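Local coordinates for delta-aminolevulinic acid dehydratase (Toxoplasma gondii ME49, PDB 3OBK), which catalyses the condensation of two 5-aminolevulinate molecules into the pyrrole porphobilinogen, the first pyrrolic precursor of haem and other tetrapyrroles, at residues Phe90-Lys95 / Gly113-Ala118; Val135-Tyr140 / Cys166-Thr171; Asp178-Ser183 / Thr203-Leu208. All coordinates share one frame; numbering follows the deposited sequence.

Contact 1 of 3, residues Phe90-Lys95 / Gly113-Ala118; sequences FMLFPK and GLLPRA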
loop_
_atom_site.group_PDB
_atom_site.type_symbol
_atom_site.label_atom_id
_atom_site.label_comp_id
_atom_site.label_asym_id
_atom_site.label_seq_id
_atom_site.Cartn_x
_atom_site.Cartn_y
_atom_site.Cartn_z
ATOM N N PHE A 90 -22.574 -28.289 -11.607
ATOM C CA PHE A 90 -23.174 -28.298 -12.923
ATOM C C PHE A 90 -24.121 -27.127 -13.042
ATOM O O PHE A 90 -24.946 -26.876 -12.164
ATOM C CB PHE A 90 -23.962 -29.597 -13.146
ATOM C CG PHE A 90 -23.153 -30.831 -12.961
ATOM C CD1 PHE A 90 -22.585 -31.450 -14.035
ATOM C CD2 PHE A 90 -22.935 -31.348 -11.709
ATOM C CE1 PHE A 90 -21.830 -32.579 -13.867
ATOM C CE2 PHE A 90 -22.175 -32.463 -11.531
ATOM C CZ PHE A 90 -21.605 -33.073 -12.614
ATOM N N MET A 91 -24.010 -26.422 -14.144
ATOM C CA MET A 91 -24.778 -25.219 -14.377
ATOM C C MET A 91 -25.755 -25.622 -15.487
ATOM O O MET A 91 -25.353 -26.296 -16.429
ATOM C CB MET A 91 -23.776 -24.133 -14.801
ATOM C CG MET A 91 -24.177 -22.691 -14.748
ATOM S SD MET A 91 -22.711 -21.610 -15.101
ATOM C CE MET A 91 -22.080 -21.157 -13.483
ATOM N N LEU A 92 -27.025 -25.243 -15.374
ATOM C CA LEU A 92 -28.063 -25.678 -16.323
ATOM C C LEU A 92 -28.772 -24.548 -17.052
ATOM O O LEU A 92 -29.317 -23.637 -16.444
ATOM C CB LEU A 92 -29.146 -26.496 -15.614
ATOM C CG LEU A 92 -28.736 -27.571 -14.626
ATOM C CD1 LEU A 92 -30.018 -28.139 -14.078
ATOM C CD2 LEU A 92 -27.864 -28.647 -15.276
ATOM N N PHE A 93 -28.812 -24.651 -18.362
ATOM C CA PHE A 93 -29.457 -23.666 -19.189
ATOM C C PHE A 93 -30.577 -24.356 -19.975
ATOM O O PHE A 93 -30.381 -25.447 -20.489
ATOM C CB PHE A 93 -28.435 -23.096 -20.153
ATOM C CG PHE A 93 -27.303 -22.368 -19.498
ATOM C CD1 PHE A 93 -27.463 -21.068 -19.046
ATOM C CD2 PHE A 93 -26.060 -22.940 -19.417
ATOM C CE1 PHE A 93 -26.401 -20.381 -18.491
ATOM C CE2 PHE A 93 -24.996 -22.261 -18.887
ATOM C CZ PHE A 93 -25.150 -20.997 -18.421
ATOM N N PRO A 94 -31.760 -23.745 -20.044
ATOM C CA PRO A 94 -32.858 -24.308 -20.834
ATOM C C PRO A 94 -33.011 -23.691 -22.222
ATOM O O PRO A 94 -33.047 -22.477 -22.356
ATOM C CB PRO A 94 -34.079 -23.965 -20.003
ATOM C CG PRO A 94 -33.728 -22.685 -19.358
ATOM C CD PRO A 94 -32.225 -22.651 -19.186
ATOM N N LYS A 95 -33.084 -24.539 -23.245
ATOM C CA LYS A 95 -33.594 -24.123 -24.555
ATOM C C LYS A 95 -35.113 -24.252 -24.469
ATOM O O LYS A 95 -35.640 -25.343 -24.404
ATOM C CB LYS A 95 -32.962 -24.964 -25.690
ATOM C CG LYS A 95 -33.836 -25.317 -26.916
ATOM C CD LYS A 95 -34.324 -24.123 -27.724
ATOM C CE LYS A 95 -34.799 -24.540 -29.165
ATOM N NZ LYS A 95 -35.903 -25.598 -29.255
ATOM N N GLY A 113 -42.006 -25.601 -15.418
ATOM C CA GLY A 113 -41.222 -25.389 -16.637
ATOM C C GLY A 113 -40.013 -26.288 -16.710
ATOM O O GLY A 113 -39.669 -26.970 -15.735
ATOM N N LEU A 114 -39.349 -26.275 -17.861
ATOM C CA LEU A 114 -38.263 -27.225 -18.126
ATOM C C LEU A 114 -37.151 -27.132 -17.081
ATOM O O LEU A 114 -36.758 -28.142 -16.511
ATOM C CB LEU A 114 -37.689 -27.054 -19.533
ATOM C CG LEU A 114 -36.487 -27.934 -19.894
ATOM C CD1 LEU A 114 -36.792 -29.427 -19.903
ATOM C CD2 LEU A 114 -35.954 -27.497 -21.227
ATOM N N LEU A 115 -36.645 -25.946 -16.806
ATOM C CA LEU A 115 -35.513 -25.872 -15.878
ATOM C C LEU A 115 -35.865 -26.410 -14.490
ATOM O O LEU A 115 -35.151 -27.276 -13.983
ATOM C CB LEU A 115 -34.902 -24.468 -15.800
ATOM C CG LEU A 115 -33.496 -24.390 -15.230
ATOM C CD1 LEU A 115 -32.557 -25.372 -15.935
ATOM C CD2 LEU A 115 -33.000 -22.929 -15.344
ATOM N N PRO A 116 -36.958 -25.936 -13.872
ATOM C CA PRO A 116 -37.287 -26.538 -12.564
ATOM C C PRO A 116 -37.445 -28.049 -12.596
ATOM O O PRO A 116 -37.060 -28.711 -11.661
ATOM C CB PRO A 116 -38.628 -25.881 -12.200
ATOM C CG PRO A 116 -38.569 -24.591 -12.828
ATOM C CD PRO A 116 -37.844 -24.798 -14.154
ATOM N N ARG A 117 -38.007 -28.597 -13.659
ATOM C CA ARG A 117 -38.138 -30.055 -13.760
ATOM C C ARG A 117 -36.766 -30.723 -13.917
ATOM O O ARG A 117 -36.543 -31.815 -13.404
ATOM C CB ARG A 117 -39.051 -30.451 -14.926
ATOM C CG ARG A 117 -40.509 -30.186 -14.683
ATOM C CD ARG A 117 -41.375 -30.708 -15.849
ATOM N NE ARG A 117 -41.497 -29.731 -16.943
ATOM C CZ ARG A 117 -41.066 -29.876 -18.202
ATOM N NH1 ARG A 117 -41.294 -28.886 -19.049
ATOM N NH2 ARG A 117 -40.424 -30.975 -18.638
ATOM N N ALA A 118 -35.860 -30.075 -14.635
ATOM C CA ALA A 118 -34.517 -30.600 -14.818
ATOM C C ALA A 118 -33.794 -30.672 -13.489
ATOM O O ALA A 118 -33.109 -31.660 -13.199
ATOM C CB ALA A 118 -33.738 -29.748 -15.796
#
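The shortest polar bond here, 2.8 Å from A118 N to L114 O, lies inside helix 114-125, and both residues it ties together rest their side chains on strand 89-95. Strand and helix are the first two elements of a beta-alpha-beta unit in the TIM barrel. Their short axes come within 8.5 Å at 143°, so the helix runs back against the strand, and 258 Å² of mostly apolar surface is buried between them. L115 makes the largest single contribution, 76 Å². Its chi1 of -161° sets CG anti to the backbone N. The two methyls beyond it divide their contacts: CD1 lies 3.6 Å from L92 CB, whereas CD2 reaches P94 CD at 3.9 Å. Both methyls also border the carbonyl oxygen L92 O, with CD1 the nearer at 3.7 Å. The L92 and L115 side chains cross obliquely, while the tip of L92 touches the helix one turn further on, where its CD1 meets A118 CB. L114 likewise has CG anti to its backbone N and brings CD2 to within 4.2 Å of P94 CB. L92 and P94 both direct CB toward the helix, whereas F93 between them turns its CB away; its ring packs edge-to-face with F222 and touches the bound porphobilinogen. The strand thus offers one face to the helix and the other to the product. The loop residue Y140 lies against both P94 and L115, and L172 of helix 158-175 against L115. G113 occupies the N-cap position of the helix, its O accepting from R117 N at 3.1 Å. R117 NE is bonded to D112 O, NH1 forms a salt bridge with D54, and L114 CA sits 3.6 Å above one guanidinium face, offset toward its rim.

Contact 2 of 3, residues Val135-Tyr140 / Cys166-Thr171; sequences VALDPY and CKQAIT. With PBG (3-[5-(aminomethyl)-4-(carboxymethyl)-1H-pyrrol-3-yl]propanoic acid), chain L.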
loop_
_atom_site.group_PDB
_atom_site.type_symbol
_atom_site.label_atom_id
_atom_site.label_comp_id
_atom_site.label_asym_id
_atom_site.label_seq_id
_atom_site.Cartn_x
_atom_site.Cartn_y
_atom_site.Cartn_z
ATOM N N VAL A 135 -29.965 -17.050 -13.665
ATOM C CA VAL A 135 -31.087 -16.126 -13.480
ATOM C C VAL A 135 -30.924 -14.990 -14.480
ATOM O O VAL A 135 -29.892 -14.331 -14.535
ATOM C CB VAL A 135 -31.196 -15.604 -12.040
ATOM C CG1 VAL A 135 -32.255 -14.485 -11.923
ATOM C CG2 VAL A 135 -31.493 -16.769 -11.083
ATOM N N ALA A 136 -31.950 -14.792 -15.288
ATOM C CA ALA A 136 -31.897 -13.916 -16.454
ATOM C C ALA A 136 -33.036 -14.318 -17.356
ATOM O O ALA A 136 -33.436 -15.493 -17.403
ATOM C CB ALA A 136 -30.571 -14.011 -17.198
ATOM N N LEU A 137 -33.585 -13.340 -18.049
ATOM C CA LEU A 137 -34.806 -13.583 -18.799
ATOM C C LEU A 137 -34.515 -13.971 -20.219
ATOM O O LEU A 137 -35.418 -14.282 -20.941
ATOM C CB LEU A 137 -35.688 -12.347 -18.794
ATOM C CG LEU A 137 -36.050 -11.829 -17.411
ATOM C CD1 LEU A 137 -37.008 -10.654 -17.539
ATOM C CD2 LEU A 137 -36.662 -12.904 -16.547
ATOM N N ASP A 138 -33.267 -13.944 -20.655
ATOM C CA ASP A 138 -33.075 -14.057 -22.097
ATOM C C ASP A 138 -33.472 -15.391 -22.670
ATOM O O ASP A 138 -33.905 -15.435 -23.799
ATOM C CB ASP A 138 -31.697 -13.599 -22.623
ATOM C CG ASP A 138 -30.532 -14.019 -21.770
ATOM O OD1 ASP A 138 -30.591 -13.954 -20.521
ATOM O OD2 ASP A 138 -29.493 -14.313 -22.398
ATOM N N PRO A 139 -33.352 -16.480 -21.904
ATOM C CA PRO A 139 -33.787 -17.731 -22.511
ATOM C C PRO A 139 -35.287 -17.781 -22.700
ATOM O O PRO A 139 -35.789 -18.647 -23.400
ATOM C CB PRO A 139 -33.339 -18.808 -21.500
ATOM C CG PRO A 139 -32.292 -18.159 -20.614
ATOM C CD PRO A 139 -32.595 -16.680 -20.648
ATOM N N TYR A 140 -35.999 -16.885 -22.041
ATOM C CA TYR A 140 -37.456 -16.867 -22.081
ATOM C C TYR A 140 -38.001 -15.649 -22.780
ATOM O O TYR A 140 -39.201 -15.497 -22.880
ATOM C CB TYR A 140 -37.987 -16.864 -20.657
ATOM C CG TYR A 140 -37.436 -17.995 -19.833
ATOM C CD1 TYR A 140 -38.078 -19.229 -19.795
ATOM C CD2 TYR A 140 -36.268 -17.836 -19.089
ATOM C CE1 TYR A 140 -37.590 -20.242 -19.031
ATOM C CE2 TYR A 140 -35.770 -18.858 -18.344
ATOM C CZ TYR A 140 -36.433 -20.052 -18.319
ATOM O OH TYR A 140 -35.929 -21.070 -17.571
ATOM N N CYS A 166 -36.381 -11.875 -9.246
ATOM C CA CYS A 166 -36.693 -12.339 -7.903
ATOM C C CYS A 166 -37.657 -13.517 -7.951
ATOM O O CYS A 166 -37.485 -14.497 -7.212
ATOM C CB CYS A 166 -37.243 -11.224 -7.026
ATOM S SG CYS A 166 -35.971 -9.981 -6.581
ATOM N N LYS A 167 -38.633 -13.462 -8.845
ATOM C CA LYS A 167 -39.572 -14.566 -8.946
ATOM C C LYS A 167 -38.855 -15.778 -9.480
ATOM O O LYS A 167 -39.031 -16.856 -8.963
ATOM C CB LYS A 167 -40.754 -14.235 -9.856
ATOM C CG LYS A 167 -41.739 -13.221 -9.293
ATOM C CD LYS A 167 -42.669 -12.835 -10.417
ATOM C CE LYS A 167 -43.787 -11.929 -10.008
ATOM N NZ LYS A 167 -44.854 -12.009 -11.073
ATOM N N GLN A 168 -38.049 -15.581 -10.516
ATOM C CA GLN A 168 -37.253 -16.642 -11.097
ATOM C C GLN A 168 -36.349 -17.295 -10.092
ATOM O O GLN A 168 -36.306 -18.532 -10.023
ATOM C CB GLN A 168 -36.390 -16.157 -12.259
ATOM C CG GLN A 168 -35.672 -17.303 -12.987
ATOM C CD GLN A 168 -34.798 -16.832 -14.111
ATOM O OE1 GLN A 168 -34.448 -15.658 -14.180
ATOM N NE2 GLN A 168 -34.448 -17.738 -15.008
ATOM N N ALA A 169 -35.615 -16.492 -9.331
ATOM C CA ALA A 169 -34.702 -17.070 -8.321
ATOM C C ALA A 169 -35.448 -17.894 -7.263
ATOM O O ALA A 169 -34.930 -18.909 -6.821
ATOM C CB ALA A 169 -33.790 -15.983 -7.639
ATOM N N ILE A 170 -36.646 -17.465 -6.859
ATOM C CA ILE A 170 -37.410 -18.214 -5.861
ATOM C C ILE A 170 -37.853 -19.592 -6.448
ATOM O O ILE A 170 -37.631 -20.630 -5.839
ATOM C CB ILE A 170 -38.612 -17.380 -5.286
ATOM C CG1 ILE A 170 -38.107 -16.349 -4.250
ATOM C CG2 ILE A 170 -39.629 -18.275 -4.612
ATOM C CD1 ILE A 170 -39.072 -15.201 -3.930
ATOM N N THR A 171 -38.411 -19.592 -7.645
ATOM C CA THR A 171 -38.798 -20.815 -8.304
ATOM C C THR A 171 -37.672 -21.844 -8.401
ATOM O O THR A 171 -37.889 -23.037 -8.160
ATOM C CB THR A 171 -39.326 -20.526 -9.727
ATOM O OG1 THR A 171 -40.401 -19.579 -9.657
ATOM C CG2 THR A 171 -39.850 -21.776 -10.344
HETATM C CHA PBG L . -27.636 -15.168 -20.373
HETATM C C1A PBG L . -26.349 -15.907 -20.535
HETATM C C2A PBG L . -25.454 -15.787 -21.594
HETATM C C3A PBG L . -24.414 -16.654 -21.313
HETATM C C4A PBG L . -24.659 -17.200 -20.067
HETATM N NA PBG L . -25.845 -16.758 -19.629
HETATM C C5A PBG L . -25.624 -15.034 -22.892
HETATM C C6A PBG L . -25.617 -13.569 -22.816
HETATM O O1A PBG L . -25.838 -13.058 -21.686
HETATM O O2A PBG L . -25.483 -12.888 -23.858
HETATM C C7A PBG L . -23.263 -16.926 -22.202
HETATM C C8A PBG L . -22.417 -18.097 -21.865
HETATM C C9A PBG L . -21.462 -18.575 -22.877
HETATM O O3A PBG L . -21.081 -19.739 -22.788
HETATM O O4A PBG L . -21.244 -17.987 -23.948
HETATM N N1 PBG L . -27.751 -14.242 -19.294
HETATM O O HOH W 1 -35.965 -20.517 -15.075
#
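The carboxamide of Q168 reaches out from helix 158-175 to the backbone of A136, with the V135 and Y140 side chains beside it. Its chi1 of -173° places CG anti to the backbone N, and the chain stays extended beyond CG, which carries the amide away from the helix to the loop that leaves strand 130-135. There OE1 accepts A136 N at 2.9 Å, with 158° at the hydrogen and the donor tilted out of the carbonyl plane. The same amide returns a weak bond of 3.4 Å from NE2 to A136 O. One peptide unit's N-H and the next one's C=O are thus read by a single flat group, a donor-acceptor pattern consistent with the modelled orientation of the amide. V135 and Q168 slide past each other in opposite directions, bringing V135 CG1 to 3.4 Å from OE1. The Y140 ring is turned 85° from the amide plane, and its CE2 comes within 3.8 Å of NE2. A water closes the group: it accepts from Q168 NE2 at 3.2 Å and pairs with Y140 OH at 2.6 Å. The buried NE2 thus has two acceptors, the water and, weakly, A136 O. Two residues past A136, D138 OD1 takes a weak bond from N1 of porphobilinogen, though the modelled position of this carboxylate against the ligand is doubtful. The Q168 bonds thus tie helix 158-175 to A136, which, like D138, belongs to the product pocket. Apolar packing continues from V135, whose CG2 meets A169 CB at 4.2 Å. V135 also touches L165 and L172 of helix 158-175 and V180 and P182 of strand 179-182, while A169 packs on I193, so helix 158-175 packs against strand 130-135 and lies beside helix 189-199.

Contact 3 of 3, residues Asp178-Ser183 / Thr203-Leu208; sequences DMVCPS and TDTSIL. With PBG (3-[5-(aminomethyl)-4-(carboxymethyl)-1H-pyrrol-3-yl]propanoic acid), chain L.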
loop_
_atom_site.group_PDB
_atom_site.type_symbol
_atom_site.label_atom_id
_atom_site.label_comp_id
_atom_site.label_asym_id
_atom_site.label_seq_id
_atom_site.Cartn_x
_atom_site.Cartn_y
_atom_site.Cartn_z
ATOM N N ASP A 178 -29.013 -25.240 -5.854
ATOM C CA ASP A 178 -28.110 -24.964 -4.730
ATOM C C ASP A 178 -27.624 -23.528 -4.767
ATOM O O ASP A 178 -27.497 -22.875 -3.714
ATOM C CB ASP A 178 -26.918 -25.903 -4.769
ATOM C CG ASP A 178 -27.321 -27.345 -4.566
ATOM O OD1 ASP A 178 -27.598 -27.722 -3.406
ATOM O OD2 ASP A 178 -27.384 -28.097 -5.565
ATOM N N MET A 179 -27.347 -23.058 -5.988
ATOM C CA MET A 179 -26.952 -21.695 -6.258
ATOM C C MET A 179 -27.836 -21.113 -7.350
ATOM O O MET A 179 -28.090 -21.768 -8.350
ATOM C CB MET A 179 -25.510 -21.630 -6.794
ATOM C CG MET A 179 -24.383 -22.281 -5.986
ATOM S SD MET A 179 -22.704 -21.545 -6.350
ATOM C CE MET A 179 -22.970 -19.906 -5.653
ATOM N N VAL A 180 -28.262 -19.866 -7.201
ATOM C CA VAL A 180 -28.779 -19.112 -8.348
ATOM C C VAL A 180 -27.653 -18.187 -8.823
ATOM O O VAL A 180 -26.901 -17.644 -8.020
ATOM C CB VAL A 180 -30.092 -18.360 -8.017
ATOM C CG1 VAL A 180 -31.180 -19.367 -7.559
ATOM C CG2 VAL A 180 -29.869 -17.315 -6.954
ATOM N N CYS A 181 -27.544 -18.032 -10.137
ATOM C CA CYS A 181 -26.456 -17.292 -10.779
ATOM C C CYS A 181 -26.987 -16.191 -11.681
ATOM O O CYS A 181 -27.210 -16.427 -12.868
ATOM C CB CYS A 181 -25.621 -18.264 -11.599
ATOM S SG CYS A 181 -25.138 -19.720 -10.634
ATOM N N PRO A 182 -27.211 -14.989 -11.123
ATOM C CA PRO A 182 -27.810 -13.952 -11.936
ATOM C C PRO A 182 -26.833 -13.371 -12.928
ATOM O O PRO A 182 -25.885 -12.706 -12.533
ATOM C CB PRO A 182 -28.276 -12.891 -10.918
ATOM C CG PRO A 182 -28.005 -13.444 -9.545
ATOM C CD PRO A 182 -27.179 -14.673 -9.689
ATOM N N SER A 183 -27.102 -13.581 -14.212
ATOM C CA SER A 183 -26.213 -13.154 -15.290
ATOM C C SER A 183 -26.762 -11.950 -16.045
ATOM O O SER A 183 -26.297 -11.632 -17.144
ATOM C CB SER A 183 -26.024 -14.297 -16.264
ATOM O OG SER A 183 -27.268 -14.653 -16.832
ATOM N N THR A 203 -32.643 -19.086 2.829
ATOM C CA THR A 203 -31.404 -18.426 3.260
ATOM C C THR A 203 -30.144 -19.246 2.962
ATOM O O THR A 203 -29.036 -18.711 2.960
ATOM C CB THR A 203 -31.435 -18.103 4.756
ATOM O OG1 THR A 203 -31.602 -19.300 5.519
ATOM C CG2 THR A 203 -32.573 -17.107 5.082
ATOM N N ASP A 204 -30.350 -20.528 2.694
ATOM C CA ASP A 204 -29.319 -21.527 2.381
ATOM C C ASP A 204 -28.869 -21.422 0.950
ATOM O O ASP A 204 -27.751 -21.778 0.630
ATOM C CB ASP A 204 -29.945 -22.949 2.486
ATOM C CG ASP A 204 -29.188 -23.858 3.404
ATOM O OD1 ASP A 204 -28.182 -23.421 4.011
ATOM O OD2 ASP A 204 -29.601 -25.026 3.536
ATOM N N THR A 205 -29.794 -21.029 0.081
ATOM C CA THR A 205 -29.541 -20.931 -1.328
ATOM C C THR A 205 -28.520 -19.834 -1.587
ATOM O O THR A 205 -28.699 -18.693 -1.157
ATOM C CB THR A 205 -30.834 -20.613 -2.085
ATOM O OG1 THR A 205 -31.806 -21.636 -1.832
ATOM C CG2 THR A 205 -30.594 -20.548 -3.581
ATOM N N SER A 206 -27.463 -20.183 -2.306
ATOM C CA SER A 206 -26.360 -19.270 -2.609
ATOM C C SER A 206 -26.602 -18.421 -3.843
ATOM O O SER A 206 -27.478 -18.704 -4.659
ATOM C CB SER A 206 -25.076 -20.053 -2.819
ATOM O OG SER A 206 -24.765 -20.828 -1.675
ATOM N N ILE A 207 -25.819 -17.354 -3.954
ATOM C CA ILE A 207 -25.873 -16.473 -5.102
ATOM C C ILE A 207 -24.461 -16.385 -5.680
ATOM O O ILE A 207 -23.557 -15.896 -5.034
ATOM C CB ILE A 207 -26.370 -15.083 -4.716
ATOM C CG1 ILE A 207 -27.841 -15.138 -4.299
ATOM C CG2 ILE A 207 -26.212 -14.085 -5.880
ATOM C CD1 ILE A 207 -28.355 -13.862 -3.626
ATOM N N LEU A 208 -24.288 -16.903 -6.889
ATOM C CA LEU A 208 -23.073 -16.678 -7.661
ATOM C C LEU A 208 -23.310 -15.435 -8.541
ATOM O O LEU A 208 -24.040 -15.482 -9.547
ATOM C CB LEU A 208 -22.742 -17.919 -8.475
ATOM C CG LEU A 208 -21.655 -17.994 -9.572
ATOM C CD1 LEU A 208 -20.458 -17.096 -9.359
ATOM C CD2 LEU A 208 -21.238 -19.478 -9.730
HETATM C CHA PBG L . -27.636 -15.168 -20.373
HETATM C C1A PBG L . -26.349 -15.907 -20.535
HETATM C C2A PBG L . -25.454 -15.787 -21.594
HETATM C C3A PBG L . -24.414 -16.654 -21.313
HETATM C C4A PBG L . -24.659 -17.200 -20.067
HETATM N NA PBG L . -25.845 -16.758 -19.629
HETATM C C5A PBG L . -25.624 -15.034 -22.892
HETATM C C6A PBG L . -25.617 -13.569 -22.816
HETATM O O1A PBG L . -25.838 -13.058 -21.686
HETATM O O2A PBG L . -25.483 -12.888 -23.858
HETATM C C7A PBG L . -23.263 -16.926 -22.202
HETATM C C8A PBG L . -22.417 -18.097 -21.865
HETATM C C9A PBG L . -21.462 -18.575 -22.877
HETATM O O3A PBG L . -21.081 -19.739 -22.788
HETATM O O4A PBG L . -21.244 -17.987 -23.948
HETATM N N1 PBG L . -27.751 -14.242 -19.294
#
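Strands 179-182 and 206-208 run parallel, their short axes 32° apart, with M179 paired to S206 and V180 to I207 by three backbone bonds: S206 N to D178 O at 3.0 Å, V180 N to S206 O at 2.9 Å and L208 N to V180 O, also 2.9 Å. On the face bearing M179, the side chain bends at chi3, 67°, which swings CE over the neighbouring strand to 3.5 Å from L208 CB. C181 SG approaches the same CB at 3.7 Å, so L208 is held by two sulphur-containing side chains and leans further on L132, M263 and M265 of adjoining strands. The face bearing V180 is aliphatic: V180 CG2 meets I207 CG1 at 4.0 Å, and the P182 ring crosses the I207 side chain at about a right angle, CD against CG2. Helix 189-199 covers this face, with I193 on P182 and R194 on I207. At the strand starts, K28 of a second subunit bonds to D178 O and S206 OG. At the other end, S183 OG is bonded to D134 OD1 and accepts from N1 of porphobilinogen, the modelled 2.5 Å between OG and N1 being too short to rely on, while K213 NZ bonds to S183 O. Parallel strands joined through a helix, with a ligand at their C-terminal ends, are the beta-alpha-beta crossover and active-site layout of a TIM barrel.

Along the chain the contacts follow in series, contact 1 closing before contact 2 opens and contact 2 before contact 3. Their centres lie about 11 Å (1 to 2), 12 Å (2 to 3) and 15 Å (1 to 3) apart, around the barrel strands 89-95, 130-135, 179-182 and 206-213. Contacts 1 and 2 meet where P94 CG comes 3.3 Å from Y140 OH. Contacts 2 and 3 are joined through the sheet, V135 N to C181 O and S183 N to V135 O being probable hydrogen bonds, each 2.9 Å. M91 CE reaches L208 CD2 between contacts 1 and 3. F93, A136, D138 and S183 thus come from successive barrel units to one porphobilinogen pocket.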